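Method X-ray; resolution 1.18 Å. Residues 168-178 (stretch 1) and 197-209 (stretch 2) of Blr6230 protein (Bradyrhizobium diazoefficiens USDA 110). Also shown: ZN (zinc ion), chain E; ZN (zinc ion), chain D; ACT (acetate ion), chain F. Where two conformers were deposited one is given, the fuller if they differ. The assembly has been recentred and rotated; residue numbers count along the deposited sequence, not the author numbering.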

# COMPACT_ATOMS: atom_id res chain seq x y z
N THR A 168 9.57 3.86 -14.60
CA THR A 168 9.58 5.00 -13.68
C THR A 168 8.24 5.13 -12.94
O THR A 168 7.15 5.07 -13.55
CB THR A 168 9.86 6.29 -14.45
OG1 THR A 168 11.15 6.20 -15.05
CG2 THR A 168 9.83 7.53 -13.55
N LEU A 169 8.32 5.36 -11.63
CA LEU A 169 7.15 5.65 -10.82
C LEU A 169 7.29 7.06 -10.26
O LEU A 169 8.41 7.52 -9.96
CB LEU A 169 6.97 4.66 -9.67
CG LEU A 169 6.73 3.20 -10.11
CD1 LEU A 169 8.03 2.39 -10.10
CD2 LEU A 169 5.69 2.54 -9.25
N THR A 170 6.15 7.73 -10.09
CA THR A 170 6.09 9.07 -9.52
C THR A 170 5.39 9.01 -8.16
O THR A 170 4.30 8.43 -8.03
CB THR A 170 5.33 10.03 -10.45
OG1 THR A 170 6.01 10.08 -11.71
CG2 THR A 170 5.27 11.44 -9.87
N ALA A 171 6.03 9.58 -7.14
CA ALA A 171 5.48 9.67 -5.79
C ALA A 171 4.44 10.76 -5.70
O ALA A 171 4.68 11.90 -6.13
CB ALA A 171 6.59 9.93 -4.79
N HIS A 172 3.32 10.45 -5.05
CA HIS A 172 2.34 11.45 -4.65
C HIS A 172 2.14 11.41 -3.15
O HIS A 172 1.89 10.35 -2.58
CB HIS A 172 1.01 11.21 -5.33
CG HIS A 172 1.05 11.38 -6.80
ND1 HIS A 172 0.87 12.59 -7.42
CD2 HIS A 172 1.28 10.48 -7.77
CE1 HIS A 172 0.97 12.43 -8.73
NE2 HIS A 172 1.21 11.15 -8.97
N ALA A 173 2.21 12.57 -2.50
CA ALA A 173 2.01 12.64 -1.05
C ALA A 173 0.52 12.61 -0.78
O ALA A 173 -0.21 13.53 -1.14
CB ALA A 173 2.65 13.89 -0.49
N THR A 174 0.07 11.53 -0.14
CA THR A 174 -1.34 11.32 0.17
C THR A 174 -1.45 10.92 1.65
O THR A 174 -1.96 9.84 1.98
CB THR A 174 -1.96 10.24 -0.75
OG1 THR A 174 -1.10 9.09 -0.79
CG2 THR A 174 -2.11 10.74 -2.17
N PRO A 175 -1.03 11.83 2.56
CA PRO A 175 -1.03 11.53 3.98
C PRO A 175 -2.42 11.40 4.59
O PRO A 175 -3.42 11.79 3.99
CB PRO A 175 -0.28 12.72 4.60
CG PRO A 175 -0.61 13.85 3.67
CD PRO A 175 -0.53 13.20 2.30
N GLY A 176 -2.45 10.86 5.80
CA GLY A 176 -3.68 10.70 6.60
C GLY A 176 -3.62 9.36 7.28
O GLY A 176 -3.43 9.27 8.49
N HIS A 177 -3.72 8.28 6.49
CA HIS A 177 -3.65 6.96 7.07
C HIS A 177 -2.28 6.74 7.78
O HIS A 177 -2.21 6.04 8.79
CB HIS A 177 -3.94 5.90 5.98
CG HIS A 177 -3.92 4.50 6.49
ND1 HIS A 177 -5.00 3.89 7.08
CD2 HIS A 177 -2.92 3.61 6.52
CE1 HIS A 177 -4.66 2.66 7.43
NE2 HIS A 177 -3.39 2.47 7.11
N SER A 178 -1.22 7.32 7.21
CA SER A 178 0.05 7.50 7.92
C SER A 178 0.58 8.87 7.51
O SER A 178 0.16 9.42 6.49
CB SER A 178 1.05 6.40 7.56
OG SER A 178 1.59 6.60 6.26
ZN ZN E . 0.42 14.45 -6.71
ZN ZN D . -2.09 0.89 7.41
C ACT F . -5.24 -0.14 5.67
O ACT F . -6.03 0.66 5.15
OXT ACT F . -4.06 -0.27 5.25
CH3 ACT F . -5.76 -0.95 6.82
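Stretch 2 197-209: VLFFCSGTVALNR

Stretch 2 enters as a strand, 197-199, and continues as loop from F200 onward. Stretch 1 is likewise a strand through A173, then loop to S178. The two run in the same general sense: L169 meets F199 early, T174 lies across from C201, and H177 lies across from G203. H177 CA and G203 CA are 5.4 Å apart. T174 CA and C201 CA are 7.2 Å apart. Together the stretches bury 473 Å².

H177 covers the most surface. Its NE2 binds zinc (chain D) at 2.1 Å, which leaves ND1 to act as donor. H177 ND1 gives a hydrogen bond to T204 O, 2.8 Å and nearly straight, fixing the ring from the side remote from the metal. S202 lies over one face of the ring, its CB 3.9 Å from the ring centroid in a CH-pi contact. A206 CB approaches the ring edge, 3.9 Å from H177 CE1. An acetate ion sits close by. S202 OG and T204 OG1 each donate to ACT O at 2.7 Å, and T204 N donates to S202 OG at 3.3 Å.

V205 to N208 form a type II' turn, closed by N208 N to V205 O at 2.9 Å. The chain thereby returns N208 to H177. N208 ND2 donates to H177 O at 2.9 Å, and water 2 links the same carbonyl to N208 OD1.

T174 points toward stretch 2 and covers the next largest area on stretch 1. Its OG1 is 3.1 Å from C201 SG. Water 1 joins T174 O, H177 N and S202 O, at 2.8 to 2.9 Å, tying the two loops together.

The strand contacts are lighter. L169 CD2 meets F199 CE1 at 4.1 Å, and H172 CD2 lies 4.2 Å from L198 CD1. H172 ND1 binds the other zinc at 2.0 Å.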

# COMPACT_ATOMS: atom_id res chain seq x y z
N VAL A 197 -1.60 3.93 -13.84
CA VAL A 197 -1.85 3.11 -12.65
C VAL A 197 -1.52 3.93 -11.40
O VAL A 197 -0.49 4.62 -11.39
CB VAL A 197 -0.97 1.85 -12.68
CG1 VAL A 197 -1.18 0.99 -11.43
CG2 VAL A 197 -1.19 1.04 -13.95
N LEU A 198 -2.37 3.84 -10.37
CA LEU A 198 -2.02 4.37 -9.06
C LEU A 198 -2.03 3.25 -8.06
O LEU A 198 -3.07 2.64 -7.81
CB LEU A 198 -2.96 5.48 -8.60
CG LEU A 198 -2.49 6.28 -7.38
CD1 LEU A 198 -1.31 7.16 -7.73
CD2 LEU A 198 -3.62 7.07 -6.77
N PHE A 199 -0.87 3.03 -7.40
CA PHE A 199 -0.83 2.23 -6.17
C PHE A 199 -1.21 3.21 -5.05
O PHE A 199 -0.37 3.92 -4.50
CB PHE A 199 0.57 1.67 -5.95
CG PHE A 199 1.04 0.73 -7.03
CD1 PHE A 199 1.73 1.19 -8.16
CD2 PHE A 199 0.86 -0.64 -6.91
CE1 PHE A 199 2.20 0.31 -9.11
CE2 PHE A 199 1.31 -1.52 -7.86
CZ PHE A 199 1.98 -1.03 -8.97
N PHE A 200 -2.51 3.29 -4.77
CA PHE A 200 -3.04 4.20 -3.75
C PHE A 200 -2.57 3.69 -2.39
O PHE A 200 -2.55 2.49 -2.14
CB PHE A 200 -4.56 4.24 -3.87
CG PHE A 200 -5.22 5.13 -2.84
CD1 PHE A 200 -4.95 6.48 -2.82
CD2 PHE A 200 -6.11 4.60 -1.88
CE1 PHE A 200 -5.54 7.32 -1.88
CE2 PHE A 200 -6.67 5.43 -0.92
CZ PHE A 200 -6.41 6.79 -0.92
N CYS A 201 -2.21 4.60 -1.49
CA CYS A 201 -1.55 4.18 -0.27
C CYS A 201 -2.42 3.68 0.84
O CYS A 201 -1.87 3.08 1.76
CB CYS A 201 -0.64 5.30 0.25
SG CYS A 201 -1.50 6.65 1.05
N SER A 202 -3.71 3.98 0.79
CA SER A 202 -4.76 3.76 1.84
C SER A 202 -5.28 5.08 2.34
O SER A 202 -4.49 5.96 2.67
CB SER A 202 -4.34 2.99 3.10
OG SER A 202 -5.45 3.00 3.99
N GLY A 203 -6.61 5.16 2.50
CA GLY A 203 -7.25 6.30 3.14
C GLY A 203 -8.26 5.92 4.22
O GLY A 203 -9.16 6.72 4.52
N THR A 204 -8.11 4.74 4.81
CA THR A 204 -9.01 4.28 5.86
C THR A 204 -8.62 4.92 7.20
O THR A 204 -7.45 5.26 7.42
CB THR A 204 -8.98 2.76 6.02
OG1 THR A 204 -7.67 2.40 6.39
CG2 THR A 204 -9.40 2.04 4.73
N VAL A 205 -9.59 5.06 8.11
CA VAL A 205 -9.30 5.50 9.47
C VAL A 205 -8.61 4.40 10.28
O VAL A 205 -7.62 4.65 10.97
CB VAL A 205 -10.57 6.01 10.16
CG1 VAL A 205 -10.30 6.33 11.62
CG2 VAL A 205 -11.07 7.28 9.45
N ALA A 206 -9.15 3.18 10.19
CA ALA A 206 -8.55 1.98 10.78
C ALA A 206 -8.25 2.26 12.27
O ALA A 206 -9.19 2.63 12.99
CB ALA A 206 -7.35 1.54 9.95
N LEU A 207 -7.02 2.08 12.73
CA LEU A 207 -6.67 2.23 14.15
C LEU A 207 -6.32 3.66 14.54
O LEU A 207 -6.01 3.90 15.70
CB LEU A 207 -5.50 1.31 14.52
CG LEU A 207 -5.75 -0.18 14.34
CD1 LEU A 207 -4.47 -0.91 14.73
CD2 LEU A 207 -6.95 -0.66 15.15
N ASN A 208 -6.33 4.60 13.60
CA ASN A 208 -5.89 5.95 13.94
C ASN A 208 -6.87 6.73 14.83
O ASN A 208 -8.09 6.59 14.71
CB ASN A 208 -5.64 6.75 12.67
CG ASN A 208 -4.43 6.26 11.92
OD1 ASN A 208 -3.45 5.75 12.51
ND2 ASN A 208 -4.44 6.44 10.62
N ARG A 209 -6.29 7.53 15.71
CA ARG A 209 -7.05 8.47 16.54
C ARG A 209 -7.04 9.83 15.82
O ARG A 209 -5.98 10.35 15.48
CB ARG A 209 -6.39 8.59 17.91
CG ARG A 209 -6.36 7.28 18.68
CD ARG A 209 -5.99 7.48 20.15
NE ARG A 209 -4.72 8.20 20.26
CZ ARG A 209 -3.50 7.64 20.20
NH1 ARG A 209 -3.34 6.32 20.19
NH2 ARG A 209 -2.42 8.43 20.21
O HOH W 1 -4.02 8.56 3.62
O HOH W 2 -0.84 5.82 11.19
O HOH W 3 -2.52 -0.91 7.56